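Local coordinates for USG-1 protein homolog (Pseudomonas aeruginosa, PDB 2HJS) that probably acts as a dimeric, NAD- or NADP-dependent oxidoreductase on aldehyde groups, like other members of the aspartate-semialdehyde dehydrogenase family, at residues C139-P144 against D292-G297; A143-T148 against T264-A269; A133-L138 against A220-L225. All coordinates share one frame; numbering follows the deposited sequence. Where two conformers were deposited one is given.

Contact 1 (C139-P144 against D292-G297)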
ATOM      1  N   CYS A 139      13.247   3.031  11.033  1.00 48.73           N
ATOM      2  CA  CYS A 139      14.386   2.729  11.918  1.00 49.40           C
ATOM      3  C   CYS A 139      14.070   3.002  13.363  1.00 48.71           C
ATOM      4  O   CYS A 139      14.545   2.290  14.243  1.00 49.07           O
ATOM      5  CB  CYS A 139      15.655   3.487  11.494  1.00 48.69           C
ATOM      6  SG  CYS A 139      16.332   2.849   9.946  1.00 55.48           S
ATOM      7  N   GLU A 140      13.259   4.021  13.600  1.00 47.88           N
ATOM      8  CA  GLU A 140      12.849   4.343  14.943  1.00 49.19           C
ATOM      9  C   GLU A 140      12.101   3.178  15.582  1.00 48.66           C
ATOM     10  O   GLU A 140      12.231   2.945  16.774  1.00 48.70           O
ATOM     11  CB  GLU A 140      11.953   5.593  14.943  1.00 48.84           C
ATOM     12  CG  GLU A 140      11.205   5.814  16.242  1.00 50.28           C
ATOM     13  CD  GLU A 140      10.252   7.000  16.166  1.00 51.26           C
ATOM     14  OE1 GLU A 140       9.823   7.335  15.031  1.00 52.15           O
ATOM     15  OE2 GLU A 140       9.934   7.593  17.236  1.00 49.49           O
ATOM     16  N   VAL A 141      11.305   2.470  14.784  1.00 48.81           N
ATOM     17  CA  VAL A 141      10.505   1.361  15.276  1.00 48.86           C
ATOM     18  C   VAL A 141      11.344   0.083  15.367  1.00 49.69           C
ATOM     19  O   VAL A 141      11.234  -0.658  16.332  1.00 50.18           O
ATOM     20  CB  VAL A 141       9.261   1.141  14.373  1.00 48.91           C
ATOM     21  CG1 VAL A 141       8.541  -0.186  14.724  1.00 47.38           C
ATOM     22  CG2 VAL A 141       8.323   2.348  14.495  1.00 47.71           C
ATOM     23  N   LEU A 142      12.190  -0.155  14.376  1.00 49.75           N
ATOM     24  CA  LEU A 142      13.028  -1.359  14.347  1.00 51.34           C
ATOM     25  C   LEU A 142      14.158  -1.387  15.372  1.00 51.63           C
ATOM     26  O   LEU A 142      14.453  -2.447  15.931  1.00 51.95           O
ATOM     27  CB  LEU A 142      13.657  -1.518  12.978  1.00 51.20           C
ATOM     28  CG  LEU A 142      12.974  -2.457  12.002  1.00 56.11           C
ATOM     29  CD1 LEU A 142      11.455  -2.419  12.086  1.00 57.77           C
ATOM     30  CD2 LEU A 142      13.468  -2.083  10.615  1.00 59.34           C
ATOM     31  N   ALA A 143      14.808  -0.243  15.591  1.00 51.54           N
ATOM     32  CA  ALA A 143      15.956  -0.195  16.501  1.00 52.51           C
ATOM     33  C   ALA A 143      15.692  -0.903  17.852  1.00 53.20           C
ATOM     34  O   ALA A 143      16.443  -1.811  18.220  1.00 53.62           O
ATOM     35  CB  ALA A 143      16.456   1.239  16.713  1.00 51.05           C
ATOM     36  N   PRO A 144      14.641  -0.496  18.592  1.00 53.70           N
ATOM     37  CA  PRO A 144      14.427  -1.177  19.895  1.00 53.82           C
ATOM     38  C   PRO A 144      14.048  -2.665  19.774  1.00 53.69           C
ATOM     39  O   PRO A 144      14.312  -3.435  20.673  1.00 53.63           O
ATOM     40  CB  PRO A 144      13.298  -0.373  20.552  1.00 53.44           C
ATOM     41  CG  PRO A 144      12.718   0.482  19.490  1.00 53.96           C
ATOM     42  CD  PRO A 144      13.658   0.576  18.339  1.00 53.87           C
ATOM     43  N   ASP A 292       3.714  14.098  17.695  1.00 50.97           N
ATOM     44  CA  ASP A 292       5.088  13.598  17.739  1.00 51.55           C
ATOM     45  C   ASP A 292       5.235  12.085  17.731  1.00 51.50           C
ATOM     46  O   ASP A 292       6.307  11.596  17.406  1.00 52.69           O
ATOM     47  CB  ASP A 292       5.826  14.104  18.980  1.00 51.98           C
ATOM     48  CG  ASP A 292       5.886  15.630  19.073  1.00 53.76           C
ATOM     49  OD1 ASP A 292       5.515  16.330  18.106  1.00 56.67           O
ATOM     50  OD2 ASP A 292       6.307  16.127  20.137  1.00 55.64           O
ATOM     51  N   GLU A 293       4.202  11.345  18.126  1.00 50.38           N
ATOM     52  CA  GLU A 293       4.300   9.896  18.213  1.00 49.86           C
ATOM     53  C   GLU A 293       4.302   9.259  16.829  1.00 49.19           C
ATOM     54  O   GLU A 293       3.570   9.666  15.929  1.00 47.82           O
ATOM     55  CB  GLU A 293       3.131   9.301  19.022  1.00 50.39           C
ATOM     56  CG  GLU A 293       2.918   9.964  20.405  1.00 54.81           C
ATOM     57  CD  GLU A 293       4.135   9.789  21.274  1.00 58.78           C
ATOM     58  OE1 GLU A 293       4.445   8.624  21.598  1.00 61.57           O
ATOM     59  OE2 GLU A 293       4.803  10.803  21.593  1.00 64.37           O
ATOM     60  N   THR A 294       5.126   8.238  16.682  1.00 48.94           N
ATOM     61  CA  THR A 294       5.025   7.324  15.564  1.00 48.77           C
ATOM     62  C   THR A 294       4.159   6.160  16.085  1.00 48.83           C
ATOM     63  O   THR A 294       4.491   5.529  17.088  1.00 49.02           O
ATOM     64  CB  THR A 294       6.418   6.859  15.177  1.00 48.73           C
ATOM     65  OG1 THR A 294       7.108   7.950  14.563  1.00 50.34           O
ATOM     66  CG2 THR A 294       6.389   5.680  14.228  1.00 48.08           C
ATOM     67  N   TYR A 295       3.045   5.908  15.417  1.00 48.51           N
ATOM     68  CA  TYR A 295       2.076   4.899  15.861  1.00 49.02           C
ATOM     69  C   TYR A 295       2.360   3.549  15.208  1.00 49.28           C
ATOM     70  O   TYR A 295       2.642   3.497  14.024  1.00 49.00           O
ATOM     71  CB  TYR A 295       0.680   5.334  15.473  1.00 49.33           C
ATOM     72  CG  TYR A 295       0.089   6.394  16.349  1.00 49.84           C
ATOM     73  CD1 TYR A 295      -0.843   6.056  17.322  1.00 51.82           C
ATOM     74  CD2 TYR A 295       0.459   7.744  16.218  1.00 50.02           C
ATOM     75  CE1 TYR A 295      -1.418   7.024  18.141  1.00 51.35           C
ATOM     76  CE2 TYR A 295      -0.104   8.726  17.048  1.00 51.27           C
ATOM     77  CZ  TYR A 295      -1.038   8.345  18.005  1.00 51.99           C
ATOM     78  OH  TYR A 295      -1.622   9.274  18.830  1.00 53.79           O
ATOM     79  N   VAL A 296       2.292   2.467  15.983  1.00 48.98           N
ATOM     80  CA  VAL A 296       2.593   1.143  15.464  1.00 48.62           C
ATOM     81  C   VAL A 296       1.464   0.204  15.872  1.00 49.15           C
ATOM     82  O   VAL A 296       1.143   0.130  17.051  1.00 48.33           O
ATOM     83  CB  VAL A 296       3.936   0.578  16.016  1.00 49.03           C
ATOM     84  CG1 VAL A 296       4.270  -0.798  15.351  1.00 47.36           C
ATOM     85  CG2 VAL A 296       5.052   1.548  15.768  1.00 48.11           C
ATOM     86  N   GLY A 297       0.887  -0.509  14.900  1.00 48.74           N
ATOM     87  CA  GLY A 297      -0.133  -1.509  15.164  1.00 48.53           C
ATOM     88  C   GLY A 297      -0.036  -2.770  14.318  1.00 49.13           C
ATOM     89  O   GLY A 297       0.937  -2.967  13.574  1.00 49.06           O
TER

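Contact 2 (A143-T148 against T264-A269)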
ATOM      1  N   ALA A 143      14.808  -0.243  15.591  1.00 51.54           N
ATOM      2  CA  ALA A 143      15.956  -0.195  16.501  1.00 52.51           C
ATOM      3  C   ALA A 143      15.692  -0.903  17.852  1.00 53.20           C
ATOM      4  O   ALA A 143      16.443  -1.811  18.220  1.00 53.62           O
ATOM      5  CB  ALA A 143      16.456   1.239  16.713  1.00 51.05           C
ATOM      6  N   PRO A 144      14.641  -0.496  18.592  1.00 53.70           N
ATOM      7  CA  PRO A 144      14.427  -1.177  19.895  1.00 53.82           C
ATOM      8  C   PRO A 144      14.048  -2.665  19.774  1.00 53.69           C
ATOM      9  O   PRO A 144      14.312  -3.435  20.673  1.00 53.63           O
ATOM     10  CB  PRO A 144      13.298  -0.373  20.552  1.00 53.44           C
ATOM     11  CG  PRO A 144      12.718   0.482  19.490  1.00 53.96           C
ATOM     12  CD  PRO A 144      13.658   0.576  18.339  1.00 53.87           C
ATOM     13  N   LEU A 145      13.458  -3.060  18.658  1.00 54.03           N
ATOM     14  CA  LEU A 145      13.111  -4.453  18.426  1.00 54.29           C
ATOM     15  C   LEU A 145      14.327  -5.336  18.157  1.00 55.02           C
ATOM     16  O   LEU A 145      14.314  -6.529  18.471  1.00 54.72           O
ATOM     17  CB  LEU A 145      12.137  -4.560  17.255  1.00 54.31           C
ATOM     18  CG  LEU A 145      10.775  -3.908  17.441  1.00 53.46           C
ATOM     19  CD1 LEU A 145       9.903  -4.158  16.180  1.00 55.23           C
ATOM     20  CD2 LEU A 145      10.122  -4.484  18.664  1.00 53.31           C
ATOM     21  N   LEU A 146      15.387  -4.752  17.603  1.00 56.04           N
ATOM     22  CA  LEU A 146      16.527  -5.539  17.151  1.00 57.25           C
ATOM     23  C   LEU A 146      17.412  -6.012  18.288  1.00 58.45           C
ATOM     24  O   LEU A 146      18.285  -6.852  18.080  1.00 59.17           O
ATOM     25  CB  LEU A 146      17.337  -4.808  16.086  1.00 56.91           C
ATOM     26  CG  LEU A 146      16.530  -4.515  14.816  1.00 58.58           C
ATOM     27  CD1 LEU A 146      17.369  -3.670  13.887  1.00 61.14           C
ATOM     28  CD2 LEU A 146      15.993  -5.767  14.095  1.00 58.37           C
ATOM     29  N   ALA A 147      17.173  -5.501  19.491  1.00 59.12           N
ATOM     30  CA  ALA A 147      17.845  -6.032  20.677  1.00 60.38           C
ATOM     31  C   ALA A 147      17.322  -7.424  21.038  1.00 60.69           C
ATOM     32  O   ALA A 147      18.016  -8.196  21.698  1.00 61.36           O
ATOM     33  CB  ALA A 147      17.677  -5.097  21.837  1.00 60.13           C
ATOM     34  N   THR A 148      16.103  -7.721  20.587  1.00 60.74           N
ATOM     35  CA  THR A 148      15.381  -8.941  20.928  1.00 60.99           C
ATOM     36  C   THR A 148      15.211  -9.862  19.714  1.00 60.41           C
ATOM     37  O   THR A 148      15.307 -11.070  19.849  1.00 60.60           O
ATOM     38  CB  THR A 148      14.005  -8.584  21.590  1.00 61.31           C
ATOM     39  OG1 THR A 148      14.207  -8.327  22.991  1.00 62.75           O
ATOM     40  CG2 THR A 148      12.962  -9.698  21.445  1.00 62.02           C
ATOM     41  N   THR A 264       5.344  -6.098  21.461  1.00 46.95           N
ATOM     42  CA  THR A 264       4.391  -5.038  21.783  1.00 47.52           C
ATOM     43  C   THR A 264       4.799  -4.373  23.095  1.00 48.27           C
ATOM     44  O   THR A 264       4.608  -3.166  23.258  1.00 48.33           O
ATOM     45  CB  THR A 264       2.932  -5.559  21.896  1.00 47.67           C
ATOM     46  OG1 THR A 264       2.837  -6.512  22.955  1.00 48.72           O
ATOM     47  CG2 THR A 264       2.465  -6.231  20.603  1.00 47.23           C
ATOM     48  N   ARG A 265       5.364  -5.151  24.024  1.00 48.42           N
ATOM     49  CA  ARG A 265       5.892  -4.588  25.272  1.00 49.72           C
ATOM     50  C   ARG A 265       7.004  -3.537  25.003  1.00 50.09           C
ATOM     51  O   ARG A 265       6.996  -2.442  25.586  1.00 50.31           O
ATOM     52  CB  ARG A 265       6.355  -5.722  26.203  1.00 48.80           C
ATOM     53  CG  ARG A 265       6.642  -5.334  27.630  1.00 51.46           C
ATOM     54  CD  ARG A 265       7.007  -6.588  28.508  1.00 51.36           C
ATOM     55  NE  ARG A 265       5.928  -7.578  28.592  1.00 53.30           N
ATOM     56  CZ  ARG A 265       5.954  -8.831  28.108  1.00 55.54           C
ATOM     57  NH1 ARG A 265       7.015  -9.332  27.499  1.00 54.91           N
ATOM     58  NH2 ARG A 265       4.897  -9.619  28.260  1.00 55.45           N
ATOM     59  N   VAL A 266       7.935  -3.856  24.106  1.00 50.56           N
ATOM     60  CA  VAL A 266       9.058  -2.981  23.801  1.00 51.68           C
ATOM     61  C   VAL A 266       8.569  -1.688  23.168  1.00 52.24           C
ATOM     62  O   VAL A 266       9.028  -0.600  23.526  1.00 52.00           O
ATOM     63  CB  VAL A 266      10.067  -3.653  22.823  1.00 52.30           C
ATOM     64  CG1 VAL A 266      11.110  -2.640  22.323  1.00 53.72           C
ATOM     65  CG2 VAL A 266      10.780  -4.777  23.498  1.00 53.62           C
ATOM     66  N   LEU A 267       7.657  -1.830  22.207  1.00 52.98           N
ATOM     67  CA  LEU A 267       7.047  -0.712  21.489  1.00 53.95           C
ATOM     68  C   LEU A 267       6.239   0.153  22.430  1.00 54.46           C
ATOM     69  O   LEU A 267       6.280   1.375  22.352  1.00 54.36           O
ATOM     70  CB  LEU A 267       6.123  -1.230  20.382  1.00 53.83           C
ATOM     71  CG  LEU A 267       6.802  -1.976  19.229  1.00 54.44           C
ATOM     72  CD1 LEU A 267       5.763  -2.624  18.339  1.00 55.32           C
ATOM     73  CD2 LEU A 267       7.720  -1.050  18.439  1.00 55.77           C
ATOM     74  N   ASP A 268       5.502  -0.495  23.324  1.00 55.16           N
ATOM     75  CA  ASP A 268       4.746   0.226  24.319  1.00 56.36           C
ATOM     76  C   ASP A 268       5.675   1.018  25.262  1.00 56.10           C
ATOM     77  O   ASP A 268       5.344   2.131  25.636  1.00 56.81           O
ATOM     78  CB  ASP A 268       3.863  -0.738  25.102  1.00 57.29           C
ATOM     79  CG  ASP A 268       2.617  -0.074  25.659  1.00 59.60           C
ATOM     80  OD1 ASP A 268       2.258   1.041  25.195  1.00 60.43           O
ATOM     81  OD2 ASP A 268       1.990  -0.694  26.546  1.00 61.87           O
ATOM     82  N   ALA A 269       6.835   0.455  25.614  1.00 55.31           N
ATOM     83  CA  ALA A 269       7.767   1.090  26.567  1.00 54.79           C
ATOM     84  C   ALA A 269       8.652   2.178  25.934  1.00 54.41           C
ATOM     85  O   ALA A 269       9.248   2.964  26.645  1.00 54.77           O
ATOM     86  CB  ALA A 269       8.633   0.037  27.262  1.00 53.84           C
TER

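Contact 3 (A133-L138 against A220-L225)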
ATOM      1  N   ALA A 133      11.942  10.893   5.860  1.00 49.14           N
ATOM      2  CA  ALA A 133      10.907  10.502   6.797  1.00 49.19           C
ATOM      3  C   ALA A 133      10.679   8.992   6.864  1.00 49.39           C
ATOM      4  O   ALA A 133      10.585   8.418   7.967  1.00 48.71           O
ATOM      5  CB  ALA A 133       9.579  11.218   6.477  1.00 48.55           C
ATOM      6  N   VAL A 134      10.575   8.342   5.703  1.00 48.84           N
ATOM      7  CA  VAL A 134      10.242   6.914   5.724  1.00 48.54           C
ATOM      8  C   VAL A 134      11.334   6.089   6.418  1.00 49.07           C
ATOM      9  O   VAL A 134      11.022   5.231   7.247  1.00 49.76           O
ATOM     10  CB  VAL A 134       9.956   6.354   4.308  1.00 48.37           C
ATOM     11  CG1 VAL A 134       9.901   4.813   4.336  1.00 47.32           C
ATOM     12  CG2 VAL A 134       8.636   6.917   3.796  1.00 46.57           C
ATOM     13  N   ALA A 135      12.598   6.342   6.078  1.00 48.31           N
ATOM     14  CA  ALA A 135      13.700   5.642   6.704  1.00 49.46           C
ATOM     15  C   ALA A 135      13.751   5.954   8.212  1.00 50.69           C
ATOM     16  O   ALA A 135      14.049   5.067   9.026  1.00 51.66           O
ATOM     17  CB  ALA A 135      15.016   6.037   6.059  1.00 49.04           C
ATOM     18  N   ALA A 136      13.455   7.200   8.576  1.00 49.74           N
ATOM     19  CA  ALA A 136      13.496   7.608   9.993  1.00 50.66           C
ATOM     20  C   ALA A 136      12.465   6.866  10.787  1.00 50.25           C
ATOM     21  O   ALA A 136      12.751   6.407  11.886  1.00 50.89           O
ATOM     22  CB  ALA A 136      13.280   9.137  10.143  1.00 49.13           C
ATOM     23  N   GLU A 137      11.268   6.733  10.219  1.00 50.81           N
ATOM     24  CA  GLU A 137      10.143   6.084  10.912  1.00 50.86           C
ATOM     25  C   GLU A 137      10.300   4.559  10.977  1.00 50.49           C
ATOM     26  O   GLU A 137      10.017   3.941  11.996  1.00 50.62           O
ATOM     27  CB  GLU A 137       8.806   6.501  10.282  1.00 50.97           C
ATOM     28  CG  GLU A 137       8.597   8.015  10.369  1.00 52.53           C
ATOM     29  CD  GLU A 137       7.858   8.620   9.162  1.00 57.77           C
ATOM     30  OE1 GLU A 137       7.563   7.890   8.169  1.00 54.34           O
ATOM     31  OE2 GLU A 137       7.581   9.845   9.222  1.00 58.21           O
ATOM     32  N   LEU A 138      10.765   3.952   9.891  1.00 49.91           N
ATOM     33  CA  LEU A 138      11.118   2.545   9.921  1.00 49.13           C
ATOM     34  C   LEU A 138      12.142   2.280  11.044  1.00 49.71           C
ATOM     35  O   LEU A 138      11.926   1.407  11.894  1.00 49.03           O
ATOM     36  CB  LEU A 138      11.716   2.105   8.588  1.00 48.33           C
ATOM     37  CG  LEU A 138      12.027   0.605   8.455  1.00 49.56           C
ATOM     38  CD1 LEU A 138      10.774  -0.250   8.651  1.00 44.81           C
ATOM     39  CD2 LEU A 138      12.687   0.284   7.096  1.00 48.42           C
ATOM     40  N   ALA A 220      19.760   3.126   1.271  1.00 49.47           N
ATOM     41  CA  ALA A 220      21.088   3.564   1.705  1.00 50.16           C
ATOM     42  C   ALA A 220      21.098   3.993   3.166  1.00 50.21           C
ATOM     43  O   ALA A 220      22.053   3.712   3.899  1.00 51.17           O
ATOM     44  CB  ALA A 220      21.611   4.708   0.818  1.00 48.72           C
ATOM     45  N   GLU A 221      20.035   4.674   3.590  1.00 50.98           N
ATOM     46  CA  GLU A 221      19.955   5.204   4.966  1.00 51.06           C
ATOM     47  C   GLU A 221      19.702   4.097   5.980  1.00 51.82           C
ATOM     48  O   GLU A 221      20.324   4.070   7.034  1.00 51.83           O
ATOM     49  CB  GLU A 221      18.891   6.293   5.071  1.00 49.90           C
ATOM     50  CG  GLU A 221      19.366   7.587   4.428  1.00 52.12           C
ATOM     51  CD  GLU A 221      18.295   8.673   4.368  1.00 55.56           C
ATOM     52  OE1 GLU A 221      17.085   8.391   4.595  1.00 56.56           O
ATOM     53  OE2 GLU A 221      18.663   9.818   4.042  1.00 54.43           O
ATOM     54  N   VAL A 222      18.810   3.163   5.654  1.00 51.95           N
ATOM     55  CA  VAL A 222      18.563   2.051   6.568  1.00 53.39           C
ATOM     56  C   VAL A 222      19.845   1.235   6.779  1.00 54.57           C
ATOM     57  O   VAL A 222      20.163   0.834   7.903  1.00 55.47           O
ATOM     58  CB  VAL A 222      17.370   1.205   6.107  1.00 52.43           C
ATOM     59  CG1 VAL A 222      17.180  -0.041   6.971  1.00 52.38           C
ATOM     60  CG2 VAL A 222      16.119   2.052   6.167  1.00 52.50           C
ATOM     61  N   GLN A 223      20.614   1.030   5.716  0.50 55.06           N
ATOM     62  CA  GLN A 223      21.858   0.274   5.843  0.50 55.75           C
ATOM     63  C   GLN A 223      22.959   1.062   6.564  0.50 56.02           C
ATOM     64  O   GLN A 223      23.800   0.465   7.230  0.50 56.20           O
ATOM     65  CB  GLN A 223      22.311  -0.316   4.494  0.50 55.92           C
ATOM     66  CG  GLN A 223      23.563   0.259   3.793  0.50 55.98           C
ATOM     67  CD  GLN A 223      23.905  -0.552   2.520  0.50 56.01           C
ATOM     68  OE1 GLN A 223      23.381  -1.646   2.308  0.50 56.87           O
ATOM     69  NE2 GLN A 223      24.773  -0.010   1.681  0.50 55.84           N
ATOM     70  N   ALA A 224      22.945   2.389   6.446  1.00 55.88           N
ATOM     71  CA  ALA A 224      23.885   3.219   7.221  1.00 56.49           C
ATOM     72  C   ALA A 224      23.480   3.268   8.683  1.00 57.31           C
ATOM     73  O   ALA A 224      24.328   3.178   9.542  1.00 58.41           O
ATOM     74  CB  ALA A 224      24.042   4.614   6.654  1.00 55.20           C
ATOM     75  N   LEU A 225      22.185   3.363   8.955  1.00 58.44           N
ATOM     76  CA  LEU A 225      21.670   3.524  10.321  1.00 59.40           C
ATOM     77  C   LEU A 225      21.617   2.235  11.133  1.00 60.95           C
ATOM     78  O   LEU A 225      21.959   2.240  12.312  1.00 60.70           O
ATOM     79  CB  LEU A 225      20.262   4.141  10.292  1.00 58.39           C
ATOM     80  CG  LEU A 225      20.130   5.615   9.891  1.00 58.02           C
ATOM     81  CD1 LEU A 225      18.738   5.907   9.321  1.00 55.72           C
ATOM     82  CD2 LEU A 225      20.445   6.531  11.069  1.00 54.49           C
TER

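Contact 1 (C139-P144 against D292-G297)
A helix lying on one face of a mixed beta sheet is the element here: E140 and V141 of helix 133-145 reach down to T294 and V296 of strand 294-301 in the alpha/beta domain assigned to dimerisation. The local axes pass 10.0 Å apart at 59°, and the closest CA atoms, those of V141 and V296, are separated by 7.9 Å. T294 and V296, two positions apart on the strand, both direct their side chains at the helix.

The polar half is a single bond across the contact. T294 OG1 donates to E140 OE1 over 2.8 Å, arriving 37° above the carboxylate plane. E140 spans the gap because CG stands anti to the backbone N (chi1 166°) and the chain beyond it is extended, carrying the carboxylate alongside T294 as the two side chains pass in opposite directions. The bond also brings T294 CB to 3.4 Å from E140 OE1. K320 NZ forms a salt bridge with E140 OE2 and hydrogen bonds with T294 OG1 and the D292 carbonyl, while S315 OG also bonds to T294 OG1, so the buried E140 carboxylate and T294 hydroxyl both have polar partners, with K320 serving both.

The apolar half is made by methyls. V141 CG2 meets V296 CG2 tip to tip at 3.6 Å, and V141 CG1 is 4.0 Å from the same V296 CG2. The same V141 CG2 is also 3.9 Å from T294 CG2, so one valine methyl touches two strand residues.

Strand 294-301 runs between strands 308-315 and 273-275. V141 extends over the first of these onto L311 and I313, and L267 of helix 260-269 packs against both V141 and V296.

Contact 2 (A143-T148 against T264-A269)
P144 and L145, at the end of helix 133-145, form a shallow hollow that takes the CG1 methyl of V266 from helix 260-269. One wall is the proline ring, whose CB is 3.6 Å from V266 CG1; the proline carbonyl contributes too, with P144 O 3.7 Å from V266 CG1. The other wall is L145, whose CD2 is 4.2 Å from V266 CG1. Holding CG1 anti to its own backbone N (chi1 170°), V266 turns this branch into the hollow.

A second bump lies deeper. L145 CD2 rests on the isobutyl end of L267, 4.2 Å from L267 CD2 and equally far from L267 CG, the two leucines meeting at a slant. Both bring their ends inward although neither CB bond points straight across. The closest CA atoms, 6.9 Å apart, are those of P144 and V266, where a proline ring meets a valine. The side-chain contacts are all between apolar groups.

L146 N bonds to A143 O and T148 N to L145 O, each three residues back. Beneath, L267 rests on V296 and V299 of strand 294-301 and on W275 of strand 273-275, while L146 packs on L226, R229 and I230.

Contact 3 (A133-L138 against A220-L225)
The carboxylate of E221 is the flat group of this contact, and A135 meets it by one oxygen: the methyl CB of A135 lies 3.5 Å from E221 OE1 and close to the carboxylate plane, so it approaches the end of the group and does not sit over a face. E221 CG is turned beside the backbone N (chi1 -74°) and the chain then runs extended, which carries OE1 to the alanine. The stem touches the same methyl by virtue of the backbone placement, E221 CB being 4.0 Å from A135 CB. The polar end is held from elsewhere: C132 N, just before helix 133-145, hydrogen bonds to OE1, and R217 NE forms a salt bridge with OE2.

Two helices, 133-145 and 213-225, thus pack side by side, their local axes 9.5 Å apart and crossing at -36°. A135 is the point of closest backbone approach, its CA 6.0 Å from V222 CA, as its lone methyl permits.

V222 presents CG2 to A135 and to L138, one turn further along helix 133-145, at 4.1 Å from A135 CB and 4.0 Å from L138 CD2. L138 and V222 meet at about a right angle. Behind this seam, L138 turns also to L156 and V250 on sheet strands 151-160 and 246-254, and V222 touches I230.

How the contacts relate
All three contacts use helix 133-145, in the order 3, 1, 2 along it. Contacts 1 and 3 are buried, whereas contact 2, whose centre is farthest from that of the chain, is partly so. Their chemistry differs: contact 1 joins helix to sheet with a hydrogen bond beside apolar methyls, contact 3 joins helix to helix with a carboxylate whose polar partners lie outside the pair, and contact 2 is made by apolar side chains. Contacts 1 and 2 are continuous, V296 CG1 lying 3.8 Å from L267 CD1. C139 ties contact 1 to contact 3, its SG 3.9 Å from V222 CG2. Contacts 2 and 3, centres about 17 Å apart, do not touch.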